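Nicotinate phosphoribosyltransferase (Saccharomyces cerevisiae, PDB 1VLP) catalyses the ATP-dependent formation of nicotinate D-ribonucleotide from nicotinate and phosphoribosyl diphosphate, the first step in making NAD from nicotinic acid. Local coordinates at residues A[42-48]-A[131-137]; A[65-69]-A[112-116]; A[107-113]-A[139-143]; A[147-152]-A[386-390]. All blocks are in the same frame, centred on the assembly; numbering follows the deposited sequence.

Interaction 1 of 4, residues A[42-48]-A[131-137]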
loop_
_atom_site.group_PDB
_atom_site.type_symbol
_atom_site.label_atom_id
_atom_site.label_comp_id
_atom_site.label_asym_id
_atom_site.label_seq_id
_atom_site.Cartn_x
_atom_site.Cartn_y
_atom_site.Cartn_z
ATOM N N VAL A 42 2.212 -4.245 21.587
ATOM C CA VAL A 42 2.162 -5.449 20.764
ATOM C C VAL A 42 3.415 -5.524 19.926
ATOM O O VAL A 42 3.897 -4.517 19.425
ATOM C CB VAL A 42 0.887 -5.398 19.850
ATOM C CG1 VAL A 42 0.922 -6.410 18.736
ATOM C CG2 VAL A 42 -0.368 -5.507 20.692
ATOM N N THR A 43 3.937 -6.742 19.779
ATOM C CA THR A 43 5.149 -6.990 19.014
ATOM C C THR A 43 4.781 -7.749 17.745
ATOM O O THR A 43 3.791 -8.513 17.696
ATOM C CB THR A 43 6.253 -7.730 19.815
ATOM O OG1 THR A 43 5.865 -9.079 20.109
ATOM C CG2 THR A 43 6.551 -6.994 21.097
ATOM N N VAL A 44 5.525 -7.455 16.687
ATOM C CA VAL A 44 5.240 -8.059 15.402
ATOM C C VAL A 44 6.531 -8.409 14.670
ATOM O O VAL A 44 7.639 -7.908 15.004
ATOM C CB VAL A 44 4.426 -7.079 14.487
ATOM C CG1 VAL A 44 3.045 -6.741 15.095
ATOM C CG2 VAL A 44 5.271 -5.783 14.194
ATOM N N THR A 45 6.368 -9.269 13.658
ATOM C CA THR A 45 7.454 -9.535 12.717
ATOM C C THR A 45 6.875 -9.409 11.315
ATOM O O THR A 45 5.836 -9.997 11.028
ATOM C CB THR A 45 8.053 -10.941 12.912
ATOM O OG1 THR A 45 8.658 -11.003 14.206
ATOM C CG2 THR A 45 9.085 -11.235 11.846
ATOM N N TYR A 46 7.565 -8.674 10.439
ATOM C CA TYR A 46 7.287 -8.660 8.978
ATOM C C TYR A 46 8.376 -9.425 8.254
ATOM O O TYR A 46 9.546 -9.422 8.718
ATOM C CB TYR A 46 7.279 -7.225 8.403
ATOM C CG TYR A 46 6.224 -6.277 8.945
ATOM C CD1 TYR A 46 6.410 -5.637 10.182
ATOM C CD2 TYR A 46 5.058 -6.003 8.234
ATOM C CE1 TYR A 46 5.462 -4.762 10.690
ATOM C CE2 TYR A 46 4.103 -5.128 8.742
ATOM C CZ TYR A 46 4.331 -4.523 9.991
ATOM O OH TYR A 46 3.445 -3.634 10.518
ATOM N N LYS A 47 8.042 -10.012 7.099
ATOM C CA LYS A 47 9.001 -10.770 6.331
ATOM C C LYS A 47 8.946 -10.386 4.879
ATOM O O LYS A 47 7.904 -10.257 4.310
ATOM C CB LYS A 47 8.746 -12.277 6.449
ATOM C CG LYS A 47 9.392 -13.111 5.314
ATOM C CD LYS A 47 9.097 -14.641 5.379
ATOM C CE LYS A 47 9.893 -15.425 4.282
ATOM N NZ LYS A 47 9.266 -15.520 2.911
ATOM N N TYR A 48 10.132 -10.241 4.323
ATOM C CA TYR A 48 10.340 -10.026 2.872
ATOM C C TYR A 48 10.181 -11.324 2.117
ATOM O O TYR A 48 10.685 -12.347 2.504
ATOM C CB TYR A 48 11.749 -9.476 2.651
ATOM C CG TYR A 48 12.312 -9.504 1.244
ATOM C CD1 TYR A 48 12.029 -8.468 0.341
ATOM C CD2 TYR A 48 13.122 -10.563 0.826
ATOM C CE1 TYR A 48 12.557 -8.476 -0.919
ATOM C CE2 TYR A 48 13.670 -10.590 -0.487
ATOM C CZ TYR A 48 13.418 -9.501 -1.321
ATOM O OH TYR A 48 13.986 -9.495 -2.562
ATOM N N ILE A 131 15.173 -10.764 4.828
ATOM C CA ILE A 131 14.874 -9.575 5.639
ATOM C C ILE A 131 13.717 -9.830 6.563
ATOM O O ILE A 131 12.625 -10.136 6.107
ATOM C CB ILE A 131 14.627 -8.309 4.788
ATOM C CG1 ILE A 131 15.843 -7.981 3.898
ATOM C CG2 ILE A 131 14.368 -7.088 5.697
ATOM C CD1 ILE A 131 15.487 -7.058 2.716
ATOM N N LEU A 132 13.977 -9.713 7.860
ATOM C CA LEU A 132 12.937 -9.696 8.880
ATOM C C LEU A 132 12.949 -8.378 9.634
ATOM O O LEU A 132 14.003 -7.871 9.966
ATOM C CB LEU A 132 13.170 -10.819 9.871
ATOM C CG LEU A 132 13.003 -12.234 9.337
ATOM C CD1 LEU A 132 13.474 -13.174 10.393
ATOM C CD2 LEU A 132 11.573 -12.492 8.979
ATOM N N VAL A 133 11.769 -7.809 9.868
ATOM C CA VAL A 133 11.622 -6.582 10.602
ATOM C C VAL A 133 10.750 -6.877 11.854
ATOM O O VAL A 133 9.605 -7.316 11.720
ATOM C CB VAL A 133 11.003 -5.457 9.757
ATOM C CG1 VAL A 133 11.033 -4.176 10.498
ATOM C CG2 VAL A 133 11.682 -5.321 8.364
ATOM N N SER A 134 11.328 -6.740 13.040
ATOM C CA SER A 134 10.647 -7.198 14.220
ATOM C C SER A 134 10.888 -6.253 15.384
ATOM O O SER A 134 11.946 -5.654 15.566
ATOM C CB SER A 134 11.062 -8.632 14.539
ATOM O OG SER A 134 10.393 -9.186 15.666
ATOM N N GLY A 135 9.860 -6.172 16.191
ATOM C CA GLY A 135 9.831 -5.261 17.360
ATOM C C GLY A 135 8.428 -4.842 17.685
ATOM O O GLY A 135 7.466 -5.459 17.187
ATOM N N SER A 136 8.271 -3.786 18.492
ATOM C CA SER A 136 6.947 -3.257 18.766
ATOM C C SER A 136 6.313 -2.815 17.455
ATOM O O SER A 136 6.951 -2.306 16.566
ATOM C CB SER A 136 7.027 -2.089 19.780
ATOM O OG SER A 136 5.774 -1.756 20.340
ATOM N N TRP A 137 5.010 -2.998 17.360
ATOM C CA TRP A 137 4.285 -2.660 16.147
ATOM C C TRP A 137 4.472 -1.172 15.780
ATOM O O TRP A 137 4.725 -0.892 14.633
ATOM C CB TRP A 137 2.828 -3.080 16.295
ATOM C CG TRP A 137 2.048 -3.260 15.000
ATOM C CD1 TRP A 137 2.521 -3.209 13.725
ATOM C CD2 TRP A 137 0.669 -3.616 14.892
ATOM N NE1 TRP A 137 1.549 -3.474 12.842
ATOM C CE2 TRP A 137 0.387 -3.744 13.513
ATOM C CE3 TRP A 137 -0.371 -3.826 15.822
ATOM C CZ2 TRP A 137 -0.908 -4.036 13.042
ATOM C CZ3 TRP A 137 -1.638 -4.126 15.342
ATOM C CH2 TRP A 137 -1.892 -4.242 13.968
HETATM O O HOH W 1 3.351 -1.159 19.205
HETATM O O HOH W 2 13.090 -12.781 4.008
#
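Neighbouring antiparallel strands advertise their register through alternating backbone pairs, and residues 42-48 and 131-137 illustrate this well. At Val42, the carbonyl O accepts a hydrogen bond from Trp137 N (2.8 Å), while CG1 lies 4.1 Å from Trp137 CE3. Thr43 forms a non-hydrogen-bonded pair with Ser136, their CA atoms 4.2 Å apart. Val44 is hydrogen-bonded in both directions to Gly135: Val44 N to Gly135 O at 2.8 Å and Gly135 N to Val44 O at 3.1 Å. Gly135, at phi/psi 152/-164, occupies backbone angles that call for glycine; the chain turns a corner here, bringing Trp137 round so that Val44 CG1 sits over its five-membered ring in a CH-pi contact, 3.8 Å from the centroid. Thr45 and Ser134 then hydrogen-bond through their hydroxyls, OG1 to OG, at 2.9 Å.

Both strands are inner members of the antiparallel sheet, which the N-terminal region of this type II phosphoribosyltransferase builds together with the late strands 388-395, beside strand 43-50, and 398-399. Tyr46 resumes the ladder with Val133 (Tyr46 N to Val133 O 2.8 Å, Val133 N to Tyr46 O 3.0 Å). Its OH is hydrogen-bonded to Glu245 of helix 244-254 and also takes a weak hydrogen bond from Trp137 NE1 (3.0 Å). Lys47 lays CB 3.8 Å from Leu132 CD2, and Tyr48 N hydrogen-bonds to Ile131 O at 3.1 Å.

Interaction 2 of 4, residues A[65-69]-A[112-116]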
loop_
_atom_site.group_PDB
_atom_site.type_symbol
_atom_site.label_atom_id
_atom_site.label_comp_id
_atom_site.label_asym_id
_atom_site.label_seq_id
_atom_site.Cartn_x
_atom_site.Cartn_y
_atom_site.Cartn_z
ATOM N N LEU A 65 22.281 -1.491 -0.338
ATOM C CA LEU A 65 21.109 -1.663 0.514
ATOM C C LEU A 65 21.452 -1.553 1.979
ATOM O O LEU A 65 20.719 -0.934 2.747
ATOM C CB LEU A 65 20.396 -2.994 0.213
ATOM C CG LEU A 65 19.522 -2.933 -1.069
ATOM C CD1 LEU A 65 19.107 -4.395 -1.432
ATOM C CD2 LEU A 65 18.341 -2.062 -0.922
ATOM N N LYS A 66 22.527 -2.192 2.398
ATOM C CA LYS A 66 22.921 -2.150 3.800
ATOM C C LYS A 66 23.103 -0.671 4.238
ATOM O O LYS A 66 22.604 -0.247 5.292
ATOM C CB LYS A 66 24.225 -2.951 3.992
ATOM C CG LYS A 66 24.770 -2.927 5.332
ATOM C CD LYS A 66 25.887 -3.967 5.518
ATOM C CE LYS A 66 26.644 -3.710 6.831
ATOM N NZ LYS A 66 25.740 -3.670 7.997
ATOM N N GLU A 67 23.788 0.097 3.390
ATOM C CA GLU A 67 23.970 1.523 3.638
ATOM C C GLU A 67 22.651 2.305 3.707
ATOM O O GLU A 67 22.395 3.046 4.657
ATOM C CB GLU A 67 24.953 2.099 2.621
ATOM C CG GLU A 67 25.331 3.531 2.869
ATOM C CD GLU A 67 26.573 3.885 2.076
ATOM O OE1 GLU A 67 26.453 4.067 0.852
ATOM O OE2 GLU A 67 27.677 3.952 2.660
ATOM N N GLN A 68 21.806 2.131 2.699
ATOM C CA GLN A 68 20.529 2.810 2.582
ATOM C C GLN A 68 19.576 2.494 3.756
ATOM O O GLN A 68 18.902 3.370 4.288
ATOM C CB GLN A 68 19.897 2.529 1.209
ATOM C CG GLN A 68 20.650 3.132 0.045
ATOM C CD GLN A 68 20.572 4.634 -0.047
ATOM O OE1 GLN A 68 19.556 5.219 0.265
ATOM N NE2 GLN A 68 21.639 5.251 -0.505
ATOM N N PHE A 69 19.563 1.231 4.180
ATOM C CA PHE A 69 18.756 0.859 5.315
ATOM C C PHE A 69 19.241 1.601 6.548
ATOM O O PHE A 69 18.422 2.050 7.355
ATOM C CB PHE A 69 18.790 -0.643 5.590
ATOM C CG PHE A 69 18.134 -1.520 4.533
ATOM C CD1 PHE A 69 17.389 -1.012 3.460
ATOM C CD2 PHE A 69 18.291 -2.898 4.611
ATOM C CE1 PHE A 69 16.775 -1.861 2.537
ATOM C CE2 PHE A 69 17.707 -3.743 3.679
ATOM C CZ PHE A 69 16.966 -3.223 2.632
ATOM N N GLN A 112 15.743 -3.215 14.589
ATOM C CA GLN A 112 14.522 -3.737 13.960
ATOM C C GLN A 112 14.740 -4.590 12.708
ATOM O O GLN A 112 13.960 -5.509 12.472
ATOM C CB GLN A 112 13.576 -2.612 13.585
ATOM C CG GLN A 112 12.398 -2.448 14.514
ATOM C CD GLN A 112 12.817 -2.086 15.926
ATOM O OE1 GLN A 112 12.936 -2.969 16.776
ATOM N NE2 GLN A 112 13.026 -0.788 16.188
ATOM N N ILE A 113 15.727 -4.243 11.875
ATOM C CA ILE A 113 15.954 -4.977 10.608
ATOM C C ILE A 113 17.017 -6.034 10.791
ATOM O O ILE A 113 18.128 -5.732 11.278
ATOM C CB ILE A 113 16.390 -4.039 9.454
ATOM C CG1 ILE A 113 15.398 -2.901 9.294
ATOM C CG2 ILE A 113 16.555 -4.806 8.178
ATOM C CD1 ILE A 113 15.823 -1.861 8.222
ATOM N N SER A 114 16.669 -7.259 10.420
ATOM C CA SER A 114 17.624 -8.318 10.296
ATOM C C SER A 114 17.742 -8.609 8.817
ATOM O O SER A 114 16.851 -9.161 8.262
ATOM C CB SER A 114 17.118 -9.576 10.993
ATOM O OG SER A 114 17.987 -10.677 10.741
ATOM N N PHE A 115 18.848 -8.175 8.213
ATOM C CA PHE A 115 19.104 -8.294 6.765
ATOM C C PHE A 115 20.366 -9.118 6.545
ATOM O O PHE A 115 21.479 -8.751 6.985
ATOM C CB PHE A 115 19.235 -6.880 6.189
ATOM C CG PHE A 115 19.656 -6.814 4.760
ATOM C CD1 PHE A 115 19.266 -7.788 3.813
ATOM C CD2 PHE A 115 20.458 -5.756 4.332
ATOM C CE1 PHE A 115 19.623 -7.659 2.476
ATOM C CE2 PHE A 115 20.840 -5.637 2.995
ATOM C CZ PHE A 115 20.436 -6.595 2.063
ATOM N N THR A 116 20.158 -10.300 5.977
ATOM C CA THR A 116 21.213 -11.190 5.559
ATOM C C THR A 116 21.009 -11.500 4.062
ATOM O O THR A 116 19.968 -11.204 3.442
ATOM C CB THR A 116 21.205 -12.499 6.405
ATOM O OG1 THR A 116 19.937 -13.138 6.294
ATOM C CG2 THR A 116 21.445 -12.191 7.853
#
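This is an apolar helix-on-sheet contact, in which helix 59-71 packs against strand 113-120, an outermost strand of the antiparallel sheet. No hydrogen bond crosses it. The two segments run nearly antiparallel, at 171°, with their axes 10.6 Å apart, a separation bridged mainly by side chains. Alternation along the strand decides which of these take part: Ile113 and Phe115 point their CA-to-CB bonds toward the helix, whereas Ser114 between them makes no contact with it. On the helix the matching positions are Leu65 and Phe69, one turn apart and linked by the backbone hydrogen bond from Phe69 N to Leu65 O (2.8 Å).

Alpha/beta packing gives the N-terminal part of the enzyme a layer of helices on one face of its sheet; helix 144-159 lies in the same layer, its Leu147 and Leu150 touching Phe69. Phe115 extends into the helix surface and has the largest covered area. Phe69 CE2 lies over one face of its ring, 3.5 Å from Phe115 CD2, with the ring planes inclined at 57° and the centroids 5.0 Å apart. Phe115 CE2 is 3.9 Å from both Leu65 CB and Lys66 N. Ile113 CD1 lies 4.1 Å from Phe69 CB.

Interaction 3 of 4, residues A[107-113]-A[139-143]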
loop_
_atom_site.group_PDB
_atom_site.type_symbol
_atom_site.label_atom_id
_atom_site.label_comp_id
_atom_site.label_asym_id
_atom_site.label_seq_id
_atom_site.Cartn_x
_atom_site.Cartn_y
_atom_site.Cartn_z
ATOM N N LEU A 107 13.478 5.984 13.868
ATOM C CA LEU A 107 13.568 4.567 13.515
ATOM C C LEU A 107 14.894 4.024 14.045
ATOM O O LEU A 107 15.905 4.778 14.126
ATOM C CB LEU A 107 13.476 4.413 11.980
ATOM C CG LEU A 107 12.164 4.830 11.313
ATOM C CD1 LEU A 107 12.331 4.683 9.815
ATOM C CD2 LEU A 107 11.001 3.958 11.885
ATOM N N HIS A 108 14.905 2.728 14.364
ATOM C CA HIS A 108 16.111 2.054 14.852
ATOM C C HIS A 108 16.383 0.857 13.986
ATOM O O HIS A 108 16.130 -0.273 14.397
ATOM C CB HIS A 108 15.969 1.624 16.329
ATOM C CG HIS A 108 15.593 2.741 17.262
ATOM N ND1 HIS A 108 14.288 3.169 17.427
ATOM C CD2 HIS A 108 16.345 3.514 18.069
ATOM C CE1 HIS A 108 14.258 4.162 18.298
ATOM N NE2 HIS A 108 15.500 4.404 18.685
ATOM N N PRO A 109 16.862 1.073 12.732
ATOM C CA PRO A 109 17.037 -0.062 11.831
ATOM C C PRO A 109 17.996 -1.131 12.347
ATOM O O PRO A 109 17.835 -2.326 12.031
ATOM C CB PRO A 109 17.551 0.601 10.526
ATOM C CG PRO A 109 18.018 1.913 10.890
ATOM C CD PRO A 109 17.253 2.339 12.098
ATOM N N GLU A 110 19.008 -0.712 13.121
ATOM C CA GLU A 110 19.992 -1.632 13.646
ATOM C C GLU A 110 19.391 -2.689 14.604
ATOM O O GLU A 110 19.900 -3.798 14.690
ATOM C CB GLU A 110 21.133 -0.842 14.305
ATOM C CG GLU A 110 20.811 -0.221 15.696
ATOM C CD GLU A 110 19.922 1.033 15.687
ATOM O OE1 GLU A 110 19.556 1.564 14.594
ATOM O OE2 GLU A 110 19.620 1.500 16.813
ATOM N N GLU A 111 18.309 -2.336 15.282
ATOM C CA GLU A 111 17.582 -3.219 16.185
ATOM C C GLU A 111 16.419 -3.904 15.508
ATOM O O GLU A 111 16.164 -5.064 15.773
ATOM C CB GLU A 111 17.018 -2.411 17.360
ATOM C CG GLU A 111 18.076 -1.805 18.311
ATOM C CD GLU A 111 17.456 -1.004 19.486
ATOM O OE1 GLU A 111 16.253 -0.627 19.422
ATOM O OE2 GLU A 111 18.188 -0.748 20.475
ATOM N N GLN A 112 15.743 -3.215 14.589
ATOM C CA GLN A 112 14.522 -3.737 13.960
ATOM C C GLN A 112 14.740 -4.590 12.708
ATOM O O GLN A 112 13.960 -5.509 12.472
ATOM C CB GLN A 112 13.576 -2.612 13.585
ATOM C CG GLN A 112 12.398 -2.448 14.514
ATOM C CD GLN A 112 12.817 -2.086 15.926
ATOM O OE1 GLN A 112 12.936 -2.969 16.776
ATOM N NE2 GLN A 112 13.026 -0.788 16.188
ATOM N N ILE A 113 15.727 -4.243 11.875
ATOM C CA ILE A 113 15.954 -4.977 10.608
ATOM C C ILE A 113 17.017 -6.034 10.791
ATOM O O ILE A 113 18.128 -5.732 11.278
ATOM C CB ILE A 113 16.390 -4.039 9.454
ATOM C CG1 ILE A 113 15.398 -2.901 9.294
ATOM C CG2 ILE A 113 16.555 -4.806 8.178
ATOM C CD1 ILE A 113 15.823 -1.861 8.222
ATOM N N ASP A 139 7.053 0.639 16.332
ATOM C CA ASP A 139 8.459 0.782 15.916
ATOM C C ASP A 139 8.738 0.177 14.550
ATOM O O ASP A 139 9.825 0.423 13.972
ATOM C CB ASP A 139 9.419 0.091 16.904
ATOM C CG ASP A 139 9.572 0.841 18.205
ATOM O OD1 ASP A 139 9.140 1.992 18.298
ATOM O OD2 ASP A 139 10.119 0.250 19.151
ATOM N N THR A 140 7.837 -0.675 14.049
ATOM C CA THR A 140 8.112 -1.462 12.847
ATOM C C THR A 140 7.237 -1.134 11.634
ATOM O O THR A 140 7.642 -1.386 10.446
ATOM C CB THR A 140 8.034 -2.981 13.159
ATOM O OG1 THR A 140 6.753 -3.303 13.631
ATOM C CG2 THR A 140 9.080 -3.341 14.209
ATOM N N ILE A 141 6.047 -0.617 11.919
ATOM C CA ILE A 141 5.033 -0.359 10.869
ATOM C C ILE A 141 5.507 0.498 9.658
ATOM O O ILE A 141 5.059 0.274 8.525
ATOM C CB ILE A 141 3.748 0.193 11.529
ATOM C CG1 ILE A 141 2.598 0.228 10.530
ATOM C CG2 ILE A 141 3.996 1.569 12.151
ATOM C CD1 ILE A 141 1.429 -0.390 10.995
ATOM N N LEU A 142 6.404 1.471 9.869
ATOM C CA LEU A 142 6.767 2.326 8.752
ATOM C C LEU A 142 7.719 1.662 7.764
ATOM O O LEU A 142 7.902 2.168 6.667
ATOM C CB LEU A 142 7.366 3.641 9.268
ATOM C CG LEU A 142 6.411 4.538 10.067
ATOM C CD1 LEU A 142 7.075 5.925 10.309
ATOM C CD2 LEU A 142 5.060 4.705 9.397
ATOM N N TYR A 143 8.418 0.591 8.143
ATOM C CA TYR A 143 9.495 0.077 7.231
ATOM C C TYR A 143 9.052 -0.462 5.896
ATOM O O TYR A 143 9.806 -0.335 4.927
ATOM C CB TYR A 143 10.291 -1.011 7.924
ATOM C CG TYR A 143 11.220 -0.509 8.978
ATOM C CD1 TYR A 143 12.420 0.102 8.636
ATOM C CD2 TYR A 143 10.921 -0.662 10.347
ATOM C CE1 TYR A 143 13.309 0.509 9.606
ATOM C CE2 TYR A 143 11.795 -0.236 11.315
ATOM C CZ TYR A 143 12.987 0.353 10.944
ATOM O OH TYR A 143 13.873 0.778 11.912
HETATM O O HOH W 3 12.682 1.010 14.431
#
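A large aromatic side chain can join a short helix and a turn between which no direct hydrogen bond is clear, and Tyr143 does so here. It closes a type I beta turn, Thr140 to Tyr143, with Tyr143 N hydrogen-bonded to Thr140 O at 3.1 Å. The turn leads from the end of the short helix 137-140 into helix 144-159, while residues 107-113 form the short helix 109-112 and its approach, leading into the edge strand 113-120 of the antiparallel sheet.

Tyr143 loses the most surface. Its chi1 of -74° sends the ring into the pocket bounded by Leu107, Pro109, Gln112 and Ile113. Ile113 CG1 lies over one ring face, and Ile113 CD1 is 3.7 Å from Tyr143 CE1; Gln112 CB is 3.7 Å from Tyr143 CE2. At the tip, Leu107 CB comes within 3.7 Å of Tyr143 OH.

Leu107, next in buried area, spreads over the turn, with CD2 4.5 Å from Leu142 CB and 4.3 Å from Asp139 O. Gln112, covered almost as much, points its CA-to-CB bond toward the turn and rests CG 3.4 Å from Thr140 CG2. Its backbone is also hydrogen-bonded to that of Ser134, tying the helix end to the sheet.

A water supplies a polar link, accepting from His108 N (2.8 Å), donating to Asp139 O (3.0 Å) and hydrogen-bonding to Tyr143 OH at 2.8 Å.

Interaction 4 of 4, residues A[147-152]-A[386-390]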
loop_
_atom_site.group_PDB
_atom_site.type_symbol
_atom_site.label_atom_id
_atom_site.label_comp_id
_atom_site.label_asym_id
_atom_site.label_seq_id
_atom_site.Cartn_x
_atom_site.Cartn_y
_atom_site.Cartn_z
ATOM N N LEU A 147 11.496 0.218 2.545
ATOM C CA LEU A 147 12.356 -0.934 2.252
ATOM C C LEU A 147 12.079 -1.478 0.853
ATOM O O LEU A 147 12.998 -1.775 0.102
ATOM C CB LEU A 147 12.163 -2.032 3.286
ATOM C CG LEU A 147 12.696 -1.703 4.666
ATOM C CD1 LEU A 147 12.576 -2.915 5.560
ATOM C CD2 LEU A 147 14.134 -1.186 4.666
ATOM N N LEU A 148 10.800 -1.715 0.525
ATOM C CA LEU A 148 10.427 -2.130 -0.837
ATOM C C LEU A 148 10.926 -1.188 -1.912
ATOM O O LEU A 148 11.507 -1.655 -2.909
ATOM C CB LEU A 148 8.940 -2.337 -0.937
ATOM C CG LEU A 148 8.397 -3.549 -0.190
ATOM C CD1 LEU A 148 6.851 -3.456 -0.196
ATOM C CD2 LEU A 148 8.938 -4.850 -0.788
ATOM N N SER A 149 10.712 0.115 -1.689
ATOM C CA SER A 149 11.160 1.189 -2.638
ATOM C C SER A 149 12.668 1.131 -2.827
ATOM O O SER A 149 13.187 1.213 -3.958
ATOM C CB SER A 149 10.758 2.587 -2.166
ATOM O OG SER A 149 9.333 2.726 -2.077
ATOM N N LEU A 150 13.390 0.880 -1.731
ATOM C CA LEU A 150 14.838 0.759 -1.825
ATOM C C LEU A 150 15.338 -0.500 -2.553
ATOM O O LEU A 150 16.311 -0.437 -3.353
ATOM C CB LEU A 150 15.473 0.825 -0.440
ATOM C CG LEU A 150 15.619 2.251 0.150
ATOM C CD1 LEU A 150 15.962 2.128 1.666
ATOM C CD2 LEU A 150 16.594 3.143 -0.614
ATOM N N ILE A 151 14.716 -1.634 -2.247
ATOM C CA ILE A 151 15.101 -2.922 -2.834
ATOM C C ILE A 151 14.864 -2.862 -4.348
ATOM O O ILE A 151 15.752 -3.249 -5.149
ATOM C CB ILE A 151 14.344 -4.088 -2.165
ATOM C CG1 ILE A 151 14.761 -4.231 -0.693
ATOM C CG2 ILE A 151 14.605 -5.395 -2.850
ATOM C CD1 ILE A 151 13.805 -5.002 0.119
ATOM N N SER A 152 13.698 -2.362 -4.765
ATOM C CA SER A 152 13.418 -2.184 -6.206
ATOM C C SER A 152 14.464 -1.267 -6.842
ATOM O O SER A 152 15.049 -1.607 -7.875
ATOM C CB SER A 152 12.022 -1.607 -6.394
ATOM O OG SER A 152 11.603 -1.576 -7.720
ATOM N N LEU A 386 10.434 -6.227 -10.243
ATOM C CA LEU A 386 10.688 -7.154 -9.156
ATOM C C LEU A 386 9.399 -7.285 -8.368
ATOM O O LEU A 386 8.877 -6.265 -7.909
ATOM C CB LEU A 386 11.808 -6.552 -8.294
ATOM C CG LEU A 386 12.472 -7.386 -7.243
ATOM C CD1 LEU A 386 13.164 -8.601 -7.882
ATOM C CD2 LEU A 386 13.477 -6.499 -6.489
ATOM N N ASN A 387 8.887 -8.514 -8.235
ATOM C CA ASN A 387 7.636 -8.821 -7.508
ATOM C C ASN A 387 7.987 -9.186 -6.063
ATOM O O ASN A 387 8.059 -10.393 -5.717
ATOM C CB ASN A 387 6.920 -9.981 -8.176
ATOM C CG ASN A 387 5.537 -10.336 -7.538
ATOM O OD1 ASN A 387 5.098 -9.747 -6.539
ATOM N ND2 ASN A 387 4.869 -11.332 -8.122
ATOM N N ILE A 388 8.190 -8.151 -5.263
ATOM C CA ILE A 388 8.555 -8.308 -3.847
ATOM C C ILE A 388 7.469 -7.738 -2.927
ATOM O O ILE A 388 6.757 -6.771 -3.250
ATOM C CB ILE A 388 9.910 -7.652 -3.518
ATOM C CG1 ILE A 388 9.948 -6.199 -4.067
ATOM C CG2 ILE A 388 11.041 -8.524 -4.123
ATOM C CD1 ILE A 388 11.115 -5.355 -3.657
ATOM N N VAL A 389 7.393 -8.343 -1.746
ATOM C CA VAL A 389 6.477 -7.895 -0.688
ATOM C C VAL A 389 7.157 -7.974 0.658
ATOM O O VAL A 389 8.157 -8.663 0.779
ATOM C CB VAL A 389 5.209 -8.729 -0.638
ATOM C CG1 VAL A 389 4.469 -8.634 -1.967
ATOM C CG2 VAL A 389 5.482 -10.151 -0.273
ATOM N N ILE A 390 6.661 -7.197 1.608
ATOM C CA ILE A 390 7.092 -7.278 3.013
ATOM C C ILE A 390 5.769 -7.356 3.768
ATOM O O ILE A 390 4.990 -6.425 3.767
ATOM C CB ILE A 390 7.984 -6.092 3.458
ATOM C CG1 ILE A 390 9.348 -6.220 2.846
ATOM C CG2 ILE A 390 8.103 -6.029 4.983
ATOM C CD1 ILE A 390 10.230 -5.007 3.049
HETATM O O HOH W 4 10.292 -3.629 -8.882
#
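Residues 147-152 and 386-390 give an example of helix-on-sheet packing that joins remote parts of a chain: helix segment 147-152 runs roughly antiparallel to strand segment 388-390 (154° between directions), their axes 9.0 Å apart. Rotamers shape the fit. Leu147, Leu148 and Ile151 are all mt and point their CA-to-CB bonds toward the strand. Opposite them, Ile388 takes chi1 near +49° (p) with chi2 t, which carries its CD1 in between Leu148 and Ile151, 3.6 Å from Leu148 CD2 and 3.6 Å from Ile151 CG2. Ile390 is mt, sending CD1 to within 3.6 Å of Leu147 CB and setting CG1 3.9 Å from Leu148 CD2. Val389 between them turns its CA-to-CB bond away, as strand alternation requires.

Leu386, just before the strand, is tp; this folds CD2 to 4.0 Å from Ile151 CG2. The core continues into strand 43-50, where Tyr48 touches both Ile151 and Ile388. Leu148 lies about 7 Å, side chain to side chain, from Tyr27, a probable nicotinate-binding residue.

Ser152, chi1 t, is hydrogen-bonded through OG to the backbone O of Arg194, and OG accepts from a water at 2.7 Å; this water in turn accepts from Leu386 N at 2.9 Å.

From the N terminus, strand 43-50 opens interaction 1, whose loop closes only at residues 131-137. Nested inside it is interaction 2, which opens on helix 59-71 and closes at 112-116. Interaction 3 begins where interaction 2 ends, sharing Gln112 and Ile113, and crosses interaction 1, since its second segment, 139-143, comes after 131-137. Leu132 and Ser134 lie beside Ser114 and Gln112, so interactions 1 and 2 meet in neighbouring strands, and interaction 3 ties the start of the outermost strand 113-120 to the turn beyond strand 126-134. Interaction 4 follows in series, its long loop spanning the parallel, TIM-barrel-type sheet before strand 388-395 returns to flank strand 43-50, tying the late chain to the N-terminal part.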